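Local coordinates for protein putative dehydratase (Mesorhizobium loti, PDB 2POZ) that is of unconfirmed function but belongs to the mandelate racemase/muconate lactonizing enzyme family and is probably a lyase, perhaps a dehydratase, at residues T212-R220 against A241-L251; G342-P350 against G367-Y378. All blocks are in the same frame, centred on the assembly; numbering follows the deposited sequence.

Contact 1 of 2, residues T212-R220 against A241-L251; sequences TDETIRFCR and ALKVISEQIPL
Arg220 reaches across to Gln248 through NE and NH2. Beyond CB, CG lies anti to the carbonyl carbon (chi1 -75°) and passes Pro250 CD at 4.1 Å. CD follows in an extended chain, 4.1 Å from Gln248 O. NE lies 2.9 Å from Gln248 O in a weak hydrogen bond. NH2 makes a second weak bond to that oxygen and a third, also weak despite its 2.7 Å, to Gln248 OE1. OE1 sits at the guanidinium edge, near its plane, with the amide plane turned 70° from it. Ile216 CG2 sits over the centre of the guanidinium, 3.5 Å above its plane. With an alanine here, Gln248 O and OE1 would probably lose these donors and Ile216 CG2 its flat cover. Deeper in, Ile249 CG2 packs on Cys219 CB at 3.7 Å, and Leu251 CD1 touches the same CB. At the other end Thr212 CG2 rests on Ile245 CG1, while Thr212 OG1 bonds Asn301 of the second subunit. The helix segments run 32° apart, with axes 10.0 Å from each other and strand 227-231 between them in sequence. This is the packing of successive outer helices in the beta/alpha barrel of the enolase superfamily.

Contact 2 of 2, residues G342-P350 against G367-Y378; sequences GYVEVLENP and GAVLIKRNIEPY
The backbones of Leu347 and Leu370 come together in a single beta bridge, in the C-terminal part of an enolase-superfamily chain. They form a non-hydrogen-bonded antiparallel pair, framed by two backbone bonds. Glu348 N gives a bond of 2.7 Å to Val369 O, and Ile371 N gives one to Val346 O. The tight part lies around them. Leu347 CD2 presses on Ala368 CB at 3.5 Å, and CD1 of the same fork also reaches that CB. Val346 CG1 meets Ile375 CG2 at 3.9 Å, the two side chains crossing at about a right angle. Leu22 of strand 21-27 packs on both of these residues, and helix 312-324 touches Leu347 and Ala368. Ile371, at the N-cap position of the short helix, lays CG1 against the backbone of Leu347 and Glu348.

The solvent side is looser. Glu348 and Asn349 are exposed. Glu348 OE1 lies beside Ile371 CG1 at 3.5 Å. Asn349 OD1 takes a weak bond from Val369 N. At the far end Val344 CG2 is 4.1 Å from Tyr378 CE2, and a water joins Gly342 O to Tyr378 OH. Between these regions the amide of Asn374 ties the helix to the other segment: ND2 donates to Glu345 O at 2.9 Å, nearly straight at 171°, in the carbonyl plane.

How the contacts relate
Contact 1 and contact 2 lie on opposite sides of the chain's centre. Their centres are about 43 Å apart and their nearest atoms about 30 Å apart, so they do not touch. They come in series along the chain: contact 1 closes before contact 2 opens. All four segments belong to, or overlap, the enolase C-terminal domain-like region. Contact 1 joins helices 212-222 and 239-248 on the outside of the barrel, where other subunits of the octamer also reach it. Contact 2 joins a loop to the segment carrying helix 372-375, which leads into strand 379-383. That strand pairs with strand 5-12, linking the chain's end to the N-terminal sheet.

Contact 1 of 2, residues T212-R220 against A241-L251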
loop_
_atom_site.group_PDB
_atom_site.type_symbol
_atom_site.label_atom_id
_atom_site.label_comp_id
_atom_site.label_asym_id
_atom_site.label_seq_id
_atom_site.Cartn_x
_atom_site.Cartn_y
_atom_site.Cartn_z
ATOM N N THR A 212 -10.926 -6.751 -19.317
ATOM C CA THR A 212 -11.399 -6.909 -17.950
ATOM C C THR A 212 -12.894 -6.738 -17.748
ATOM O O THR A 212 -13.546 -7.615 -17.179
ATOM C CB THR A 212 -10.637 -5.956 -17.011
ATOM O OG1 THR A 212 -9.233 -6.225 -17.121
ATOM C CG2 THR A 212 -11.060 -6.174 -15.559
ATOM N N ASP A 213 -13.437 -5.622 -18.217
ATOM C CA ASP A 213 -14.861 -5.354 -18.059
ATOM C C ASP A 213 -15.767 -6.469 -18.610
ATOM O O ASP A 213 -16.627 -6.987 -17.892
ATOM C CB ASP A 213 -15.208 -3.998 -18.699
ATOM C CG ASP A 213 -14.785 -3.896 -20.173
ATOM O OD1 ASP A 213 -13.926 -4.685 -20.630
ATOM O OD2 ASP A 213 -15.309 -3.004 -20.877
ATOM N N GLU A 214 -15.563 -6.852 -19.867
ATOM C CA GLU A 214 -16.387 -7.889 -20.469
ATOM C C GLU A 214 -16.166 -9.259 -19.838
ATOM O O GLU A 214 -17.087 -10.069 -19.771
ATOM C CB GLU A 214 -16.145 -7.955 -21.978
ATOM C CG GLU A 214 -16.685 -6.761 -22.754
ATOM C CD GLU A 214 -18.159 -6.488 -22.472
ATOM O OE1 GLU A 214 -18.963 -7.447 -22.430
ATOM O OE2 GLU A 214 -18.519 -5.305 -22.298
ATOM N N THR A 215 -14.953 -9.519 -19.356
ATOM C CA THR A 215 -14.671 -10.803 -18.726
ATOM C C THR A 215 -15.451 -10.911 -17.416
ATOM O O THR A 215 -16.048 -11.944 -17.116
ATOM C CB THR A 215 -13.167 -10.977 -18.448
ATOM O OG1 THR A 215 -12.473 -11.140 -19.691
ATOM C CG2 THR A 215 -12.926 -12.192 -17.564
ATOM N N ILE A 216 -15.444 -9.836 -16.639
ATOM C CA ILE A 216 -16.172 -9.810 -15.377
ATOM C C ILE A 216 -17.655 -10.023 -15.688
ATOM O O ILE A 216 -18.323 -10.838 -15.058
ATOM C CB ILE A 216 -15.976 -8.455 -14.666
ATOM C CG1 ILE A 216 -14.544 -8.351 -14.138
ATOM C CG2 ILE A 216 -16.983 -8.301 -13.527
ATOM C CD1 ILE A 216 -14.197 -6.986 -13.590
ATOM N N ARG A 217 -18.154 -9.299 -16.683
ATOM C CA ARG A 217 -19.550 -9.425 -17.079
ATOM C C ARG A 217 -19.896 -10.878 -17.418
ATOM O O ARG A 217 -20.905 -11.400 -16.956
ATOM C CB ARG A 217 -19.836 -8.522 -18.279
ATOM C CG ARG A 217 -21.225 -8.692 -18.890
ATOM C CD ARG A 217 -21.460 -7.636 -19.956
ATOM N NE ARG A 217 -21.935 -6.384 -19.374
ATOM C CZ ARG A 217 -21.558 -5.169 -19.765
ATOM N NH1 ARG A 217 -20.678 -5.013 -20.749
ATOM N NH2 ARG A 217 -22.075 -4.104 -19.172
ATOM N N PHE A 218 -19.050 -11.531 -18.212
ATOM C CA PHE A 218 -19.290 -12.920 -18.605
ATOM C C PHE A 218 -19.263 -13.896 -17.421
ATOM O O PHE A 218 -20.105 -14.787 -17.333
ATOM C CB PHE A 218 -18.263 -13.361 -19.655
ATOM C CG PHE A 218 -18.482 -14.757 -20.176
ATOM C CD1 PHE A 218 -19.556 -15.043 -21.015
ATOM C CD2 PHE A 218 -17.619 -15.789 -19.828
ATOM C CE1 PHE A 218 -19.761 -16.342 -21.500
ATOM C CE2 PHE A 218 -17.817 -17.092 -20.307
ATOM C CZ PHE A 218 -18.886 -17.365 -21.142
ATOM N N CYS A 219 -18.306 -13.728 -16.514
ATOM C CA CYS A 219 -18.204 -14.614 -15.358
ATOM C C CYS A 219 -19.419 -14.475 -14.441
ATOM O O CYS A 219 -19.881 -15.449 -13.846
ATOM C CB CYS A 219 -16.915 -14.325 -14.584
ATOM S SG CYS A 219 -15.413 -14.796 -15.502
ATOM N N ARG A 220 -19.932 -13.261 -14.318
ATOM C CA ARG A 220 -21.106 -13.053 -13.484
ATOM C C ARG A 220 -22.315 -13.712 -14.141
ATOM O O ARG A 220 -23.161 -14.286 -13.463
ATOM C CB ARG A 220 -21.360 -11.557 -13.285
ATOM C CG ARG A 220 -20.389 -10.907 -12.301
ATOM C CD ARG A 220 -20.611 -9.400 -12.206
ATOM N NE ARG A 220 -19.772 -8.807 -11.169
ATOM C CZ ARG A 220 -19.431 -7.525 -11.129
ATOM N NH1 ARG A 220 -19.860 -6.698 -12.075
ATOM N NH2 ARG A 220 -18.649 -7.072 -10.154
ATOM N N ALA A 241 -4.946 -7.153 -13.747
ATOM C CA ALA A 241 -6.295 -7.496 -14.170
ATOM C C ALA A 241 -6.741 -8.737 -13.395
ATOM O O ALA A 241 -7.896 -8.834 -12.986
ATOM C CB ALA A 241 -6.331 -7.765 -15.671
ATOM N N LEU A 242 -5.823 -9.681 -13.189
ATOM C CA LEU A 242 -6.150 -10.905 -12.457
ATOM C C LEU A 242 -6.693 -10.603 -11.061
ATOM O O LEU A 242 -7.692 -11.193 -10.640
ATOM C CB LEU A 242 -4.922 -11.814 -12.340
ATOM C CG LEU A 242 -5.099 -13.139 -11.586
ATOM C CD1 LEU A 242 -6.218 -13.965 -12.215
ATOM C CD2 LEU A 242 -3.791 -13.924 -11.624
ATOM N N LYS A 243 -6.050 -9.689 -10.338
ATOM C CA LYS A 243 -6.528 -9.367 -8.997
ATOM C C LYS A 243 -7.871 -8.644 -9.034
ATOM O O LYS A 243 -8.767 -8.954 -8.254
ATOM C CB LYS A 243 -5.512 -8.521 -8.221
ATOM C CG LYS A 243 -6.000 -8.225 -6.800
ATOM C CD LYS A 243 -4.872 -8.053 -5.805
ATOM C CE LYS A 243 -5.422 -8.002 -4.382
ATOM N NZ LYS A 243 -6.221 -9.228 -4.046
ATOM N N VAL A 244 -8.009 -7.681 -9.937
ATOM C CA VAL A 244 -9.255 -6.936 -10.069
ATOM C C VAL A 244 -10.398 -7.902 -10.367
ATOM O O VAL A 244 -11.475 -7.826 -9.762
ATOM C CB VAL A 244 -9.164 -5.900 -11.209
ATOM C CG1 VAL A 244 -10.525 -5.261 -11.448
ATOM C CG2 VAL A 244 -8.136 -4.834 -10.852
ATOM N N ILE A 245 -10.159 -8.814 -11.303
ATOM C CA ILE A 245 -11.170 -9.786 -11.668
ATOM C C ILE A 245 -11.556 -10.653 -10.469
ATOM O O ILE A 245 -12.736 -10.859 -10.218
ATOM C CB ILE A 245 -10.680 -10.670 -12.845
ATOM C CG1 ILE A 245 -10.607 -9.819 -14.123
ATOM C CG2 ILE A 245 -11.617 -11.865 -13.042
ATOM C CD1 ILE A 245 -9.851 -10.481 -15.268
ATOM N N SER A 246 -10.573 -11.141 -9.717
ATOM C CA SER A 246 -10.868 -11.978 -8.557
ATOM C C SER A 246 -11.766 -11.277 -7.531
ATOM O O SER A 246 -12.577 -11.920 -6.864
ATOM C CB SER A 246 -9.575 -12.431 -7.869
ATOM O OG SER A 246 -8.892 -11.346 -7.263
ATOM N N GLU A 247 -11.627 -9.963 -7.415
ATOM C CA GLU A 247 -12.425 -9.189 -6.465
ATOM C C GLU A 247 -13.809 -8.849 -7.007
ATOM O O GLU A 247 -14.690 -8.425 -6.258
ATOM C CB GLU A 247 -11.710 -7.876 -6.121
ATOM C CG GLU A 247 -10.267 -8.028 -5.678
ATOM C CD GLU A 247 -9.587 -6.688 -5.422
ATOM O OE1 GLU A 247 -9.674 -5.791 -6.294
ATOM O OE2 GLU A 247 -8.957 -6.532 -4.353
ATOM N N GLN A 248 -14.008 -9.039 -8.305
ATOM C CA GLN A 248 -15.278 -8.678 -8.925
ATOM C C GLN A 248 -16.175 -9.816 -9.389
ATOM O O GLN A 248 -17.317 -9.574 -9.767
ATOM C CB GLN A 248 -15.013 -7.740 -10.107
ATOM C CG GLN A 248 -14.459 -6.376 -9.723
ATOM C CD GLN A 248 -15.472 -5.532 -8.969
ATOM O OE1 GLN A 248 -16.652 -5.509 -9.321
ATOM N NE2 GLN A 248 -15.015 -4.825 -7.936
ATOM N N ILE A 249 -15.678 -11.046 -9.382
ATOM C CA ILE A 249 -16.507 -12.163 -9.825
ATOM C C ILE A 249 -16.756 -13.156 -8.706
ATOM O O ILE A 249 -15.980 -13.246 -7.760
ATOM C CB ILE A 249 -15.881 -12.911 -11.029
ATOM C CG1 ILE A 249 -14.624 -13.663 -10.592
ATOM C CG2 ILE A 249 -15.566 -11.918 -12.142
ATOM C CD1 ILE A 249 -14.038 -14.561 -11.687
ATOM N N PRO A 250 -17.849 -13.930 -8.808
ATOM C CA PRO A 250 -18.193 -14.919 -7.785
ATOM C C PRO A 250 -17.602 -16.314 -8.020
ATOM O O PRO A 250 -17.933 -17.257 -7.303
ATOM C CB PRO A 250 -19.714 -14.928 -7.842
ATOM C CG PRO A 250 -19.962 -14.826 -9.326
ATOM C CD PRO A 250 -18.946 -13.777 -9.784
ATOM N N LEU A 251 -16.725 -16.444 -9.009
ATOM C CA LEU A 251 -16.138 -17.743 -9.323
ATOM C C LEU A 251 -14.687 -17.878 -8.874
ATOM O O LEU A 251 -13.932 -16.919 -8.923
ATOM C CB LEU A 251 -16.181 -17.980 -10.834
ATOM C CG LEU A 251 -17.454 -17.564 -11.565
ATOM C CD1 LEU A 251 -17.259 -17.727 -13.068
ATOM C CD2 LEU A 251 -18.609 -18.406 -11.070
#

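Contact 2 of 2, residues G342-P350 against G367-Y378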
loop_
_atom_site.group_PDB
_atom_site.type_symbol
_atom_site.label_atom_id
_atom_site.label_comp_id
_atom_site.label_asym_id
_atom_site.label_seq_id
_atom_site.Cartn_x
_atom_site.Cartn_y
_atom_site.Cartn_z
ATOM N N GLY A 342 -2.918 -41.339 -36.510
ATOM C CA GLY A 342 -1.505 -41.091 -36.312
ATOM C C GLY A 342 -1.066 -40.919 -34.869
ATOM O O GLY A 342 0.088 -40.571 -34.622
ATOM N N TYR A 343 -1.966 -41.141 -33.914
ATOM C CA TYR A 343 -1.587 -41.031 -32.507
ATOM C C TYR A 343 -0.442 -42.013 -32.270
ATOM O O TYR A 343 -0.488 -43.155 -32.735
ATOM C CB TYR A 343 -2.752 -41.406 -31.585
ATOM C CG TYR A 343 -2.314 -41.672 -30.154
ATOM C CD1 TYR A 343 -1.908 -40.629 -29.316
ATOM C CD2 TYR A 343 -2.270 -42.975 -29.652
ATOM C CE1 TYR A 343 -1.467 -40.881 -28.010
ATOM C CE2 TYR A 343 -1.830 -43.237 -28.353
ATOM C CZ TYR A 343 -1.431 -42.186 -27.540
ATOM O OH TYR A 343 -0.995 -42.444 -26.260
ATOM N N VAL A 344 0.579 -41.570 -31.544
ATOM C CA VAL A 344 1.723 -42.414 -31.251
ATOM C C VAL A 344 1.845 -42.740 -29.770
ATOM O O VAL A 344 2.060 -41.850 -28.946
ATOM C CB VAL A 344 3.043 -41.741 -31.702
ATOM C CG1 VAL A 344 4.241 -42.605 -31.293
ATOM C CG2 VAL A 344 3.025 -41.531 -33.205
ATOM N N GLU A 345 1.711 -44.020 -29.431
ATOM C CA GLU A 345 1.854 -44.451 -28.047
ATOM C C GLU A 345 3.353 -44.549 -27.759
ATOM O O GLU A 345 4.053 -45.368 -28.354
ATOM C CB GLU A 345 1.196 -45.815 -27.840
ATOM C CG GLU A 345 1.298 -46.316 -26.406
ATOM C CD GLU A 345 0.790 -45.292 -25.402
ATOM O OE1 GLU A 345 -0.422 -44.990 -25.430
ATOM O OE2 GLU A 345 1.606 -44.787 -24.595
ATOM N N VAL A 346 3.846 -43.710 -26.853
ATOM C CA VAL A 346 5.270 -43.705 -26.523
ATOM C C VAL A 346 5.636 -44.650 -25.381
ATOM O O VAL A 346 6.809 -44.932 -25.159
ATOM C CB VAL A 346 5.752 -42.275 -26.143
ATOM C CG1 VAL A 346 5.432 -41.297 -27.269
ATOM C CG2 VAL A 346 5.088 -41.831 -24.845
ATOM N N LEU A 347 4.642 -45.145 -24.656
ATOM C CA LEU A 347 4.936 -46.030 -23.536
ATOM C C LEU A 347 4.500 -47.462 -23.754
ATOM O O LEU A 347 3.477 -47.727 -24.382
ATOM C CB LEU A 347 4.280 -45.507 -22.257
ATOM C CG LEU A 347 4.744 -44.143 -21.747
ATOM C CD1 LEU A 347 4.090 -43.874 -20.401
ATOM C CD2 LEU A 347 6.263 -44.124 -21.623
ATOM N N GLU A 348 5.281 -48.387 -23.212
ATOM C CA GLU A 348 4.961 -49.798 -23.325
ATOM C C GLU A 348 3.809 -50.076 -22.365
ATOM O O GLU A 348 2.941 -50.913 -22.626
ATOM C CB GLU A 348 6.176 -50.641 -22.938
ATOM C CG GLU A 348 6.077 -52.075 -23.388
ATOM C CD GLU A 348 6.148 -52.196 -24.893
ATOM O OE1 GLU A 348 7.225 -51.886 -25.458
ATOM O OE2 GLU A 348 5.131 -52.590 -25.506
ATOM N N ASN A 349 3.802 -49.341 -21.260
ATOM C CA ASN A 349 2.788 -49.498 -20.227
ATOM C C ASN A 349 2.136 -48.165 -19.876
ATOM O O ASN A 349 2.327 -47.633 -18.780
ATOM C CB ASN A 349 3.445 -50.097 -18.992
ATOM C CG ASN A 349 4.905 -49.699 -18.875
ATOM O OD1 ASN A 349 5.238 -48.508 -18.818
ATOM N ND2 ASN A 349 5.789 -50.693 -18.853
ATOM N N PRO A 350 1.354 -47.604 -20.805
ATOM C CA PRO A 350 0.698 -46.326 -20.537
ATOM C C PRO A 350 -0.280 -46.452 -19.378
ATOM O O PRO A 350 -0.810 -47.529 -19.116
ATOM C CB PRO A 350 0.006 -46.014 -21.861
ATOM C CG PRO A 350 -0.329 -47.373 -22.382
ATOM C CD PRO A 350 0.923 -48.161 -22.100
ATOM N N GLY A 367 8.380 -44.656 -13.837
ATOM C CA GLY A 367 7.471 -45.775 -14.006
ATOM C C GLY A 367 6.972 -45.879 -15.432
ATOM O O GLY A 367 5.919 -46.462 -15.685
ATOM N N ALA A 368 7.745 -45.328 -16.363
ATOM C CA ALA A 368 7.390 -45.329 -17.771
ATOM C C ALA A 368 8.495 -45.922 -18.637
ATOM O O ALA A 368 9.650 -45.510 -18.549
ATOM C CB ALA A 368 7.095 -43.909 -18.218
ATOM N N VAL A 369 8.134 -46.891 -19.471
ATOM C CA VAL A 369 9.094 -47.533 -20.365
ATOM C C VAL A 369 8.762 -47.130 -21.804
ATOM O O VAL A 369 7.668 -47.403 -22.299
ATOM C CB VAL A 369 9.026 -49.077 -20.248
ATOM C CG1 VAL A 369 10.137 -49.713 -21.075
ATOM C CG2 VAL A 369 9.140 -49.498 -18.789
ATOM N N LEU A 370 9.709 -46.472 -22.462
ATOM C CA LEU A 370 9.515 -46.021 -23.831
ATOM C C LEU A 370 9.509 -47.177 -24.829
ATOM O O LEU A 370 10.129 -48.217 -24.601
ATOM C CB LEU A 370 10.625 -45.045 -24.229
ATOM C CG LEU A 370 10.729 -43.689 -23.531
ATOM C CD1 LEU A 370 12.035 -43.029 -23.934
ATOM C CD2 LEU A 370 9.550 -42.805 -23.911
ATOM N N ILE A 371 8.785 -46.991 -25.927
ATOM C CA ILE A 371 8.746 -47.984 -26.989
ATOM C C ILE A 371 9.614 -47.328 -28.047
ATOM O O ILE A 371 9.139 -46.528 -28.850
ATOM C CB ILE A 371 7.320 -48.191 -27.543
ATOM C CG1 ILE A 371 6.382 -48.627 -26.416
ATOM C CG2 ILE A 371 7.344 -49.248 -28.641
ATOM C CD1 ILE A 371 4.948 -48.893 -26.864
ATOM N N LYS A 372 10.903 -47.651 -28.017
ATOM C CA LYS A 372 11.856 -47.064 -28.943
ATOM C C LYS A 372 11.442 -47.143 -30.405
ATOM O O LYS A 372 11.652 -46.195 -31.157
ATOM C CB LYS A 372 13.241 -47.693 -28.745
ATOM C CG LYS A 372 13.825 -47.479 -27.343
ATOM C CD LYS A 372 13.973 -45.992 -26.984
ATOM C CE LYS A 372 15.189 -45.342 -27.643
ATOM N NZ LYS A 372 15.121 -45.361 -29.127
ATOM N N ARG A 373 10.852 -48.261 -30.817
ATOM C CA ARG A 373 10.436 -48.392 -32.210
ATOM C C ARG A 373 9.423 -47.323 -32.612
ATOM O O ARG A 373 9.388 -46.901 -33.768
ATOM C CB ARG A 373 9.827 -49.772 -32.477
ATOM C CG ARG A 373 9.183 -49.863 -33.860
ATOM C CD ARG A 373 8.494 -51.193 -34.118
ATOM N NE ARG A 373 7.706 -51.151 -35.353
ATOM C CZ ARG A 373 7.119 -52.210 -35.904
ATOM N NH1 ARG A 373 7.229 -53.399 -35.332
ATOM N NH2 ARG A 373 6.420 -52.082 -37.027
ATOM N N ASN A 374 8.604 -46.879 -31.664
ATOM C CA ASN A 374 7.592 -45.872 -31.971
ATOM C C ASN A 374 8.093 -44.432 -32.037
ATOM O O ASN A 374 7.526 -43.614 -32.757
ATOM C CB ASN A 374 6.436 -45.970 -30.977
ATOM C CG ASN A 374 5.567 -47.184 -31.228
ATOM O OD1 ASN A 374 5.793 -47.924 -32.187
ATOM N ND2 ASN A 374 4.566 -47.394 -30.378
ATOM N N ILE A 375 9.156 -44.121 -31.301
ATOM C CA ILE A 375 9.672 -42.758 -31.309
ATOM C C ILE A 375 10.915 -42.564 -32.176
ATOM O O ILE A 375 11.206 -41.446 -32.606
ATOM C CB ILE A 375 9.997 -42.270 -29.876
ATOM C CG1 ILE A 375 11.135 -43.108 -29.282
ATOM C CG2 ILE A 375 8.746 -42.346 -29.001
ATOM C CD1 ILE A 375 11.585 -42.652 -27.914
ATOM N N GLU A 376 11.649 -43.646 -32.431
ATOM C CA GLU A 376 12.860 -43.566 -33.241
ATOM C C GLU A 376 12.657 -42.850 -34.582
ATOM O O GLU A 376 13.525 -42.093 -35.016
ATOM C CB GLU A 376 13.428 -44.971 -33.467
ATOM C CG GLU A 376 14.777 -45.012 -34.173
ATOM C CD GLU A 376 15.843 -44.178 -33.476
ATOM O OE1 GLU A 376 15.819 -44.083 -32.225
ATOM O OE2 GLU A 376 16.718 -43.631 -34.185
ATOM N N PRO A 377 11.510 -43.074 -35.257
ATOM C CA PRO A 377 11.265 -42.410 -36.541
ATOM C C PRO A 377 11.218 -40.888 -36.397
ATOM O O PRO A 377 11.372 -40.154 -37.376
ATOM C CB PRO A 377 9.906 -42.968 -36.972
ATOM C CG PRO A 377 9.883 -44.324 -36.357
ATOM C CD PRO A 377 10.452 -44.058 -34.971
ATOM N N TYR A 378 11.012 -40.421 -35.171
ATOM C CA TYR A 378 10.911 -38.994 -34.911
ATOM C C TYR A 378 12.165 -38.368 -34.292
ATOM O O TYR A 378 12.150 -37.208 -33.857
ATOM C CB TYR A 378 9.673 -38.748 -34.047
ATOM C CG TYR A 378 8.405 -39.193 -34.749
ATOM C CD1 TYR A 378 7.890 -38.472 -35.831
ATOM C CD2 TYR A 378 7.762 -40.380 -34.386
ATOM C CE1 TYR A 378 6.765 -38.928 -36.538
ATOM C CE2 TYR A 378 6.647 -40.841 -35.084
ATOM C CZ TYR A 378 6.156 -40.111 -36.157
ATOM O OH TYR A 378 5.059 -40.581 -36.848
HETATM O O HOH W 1 2.043 -40.486 -36.256
#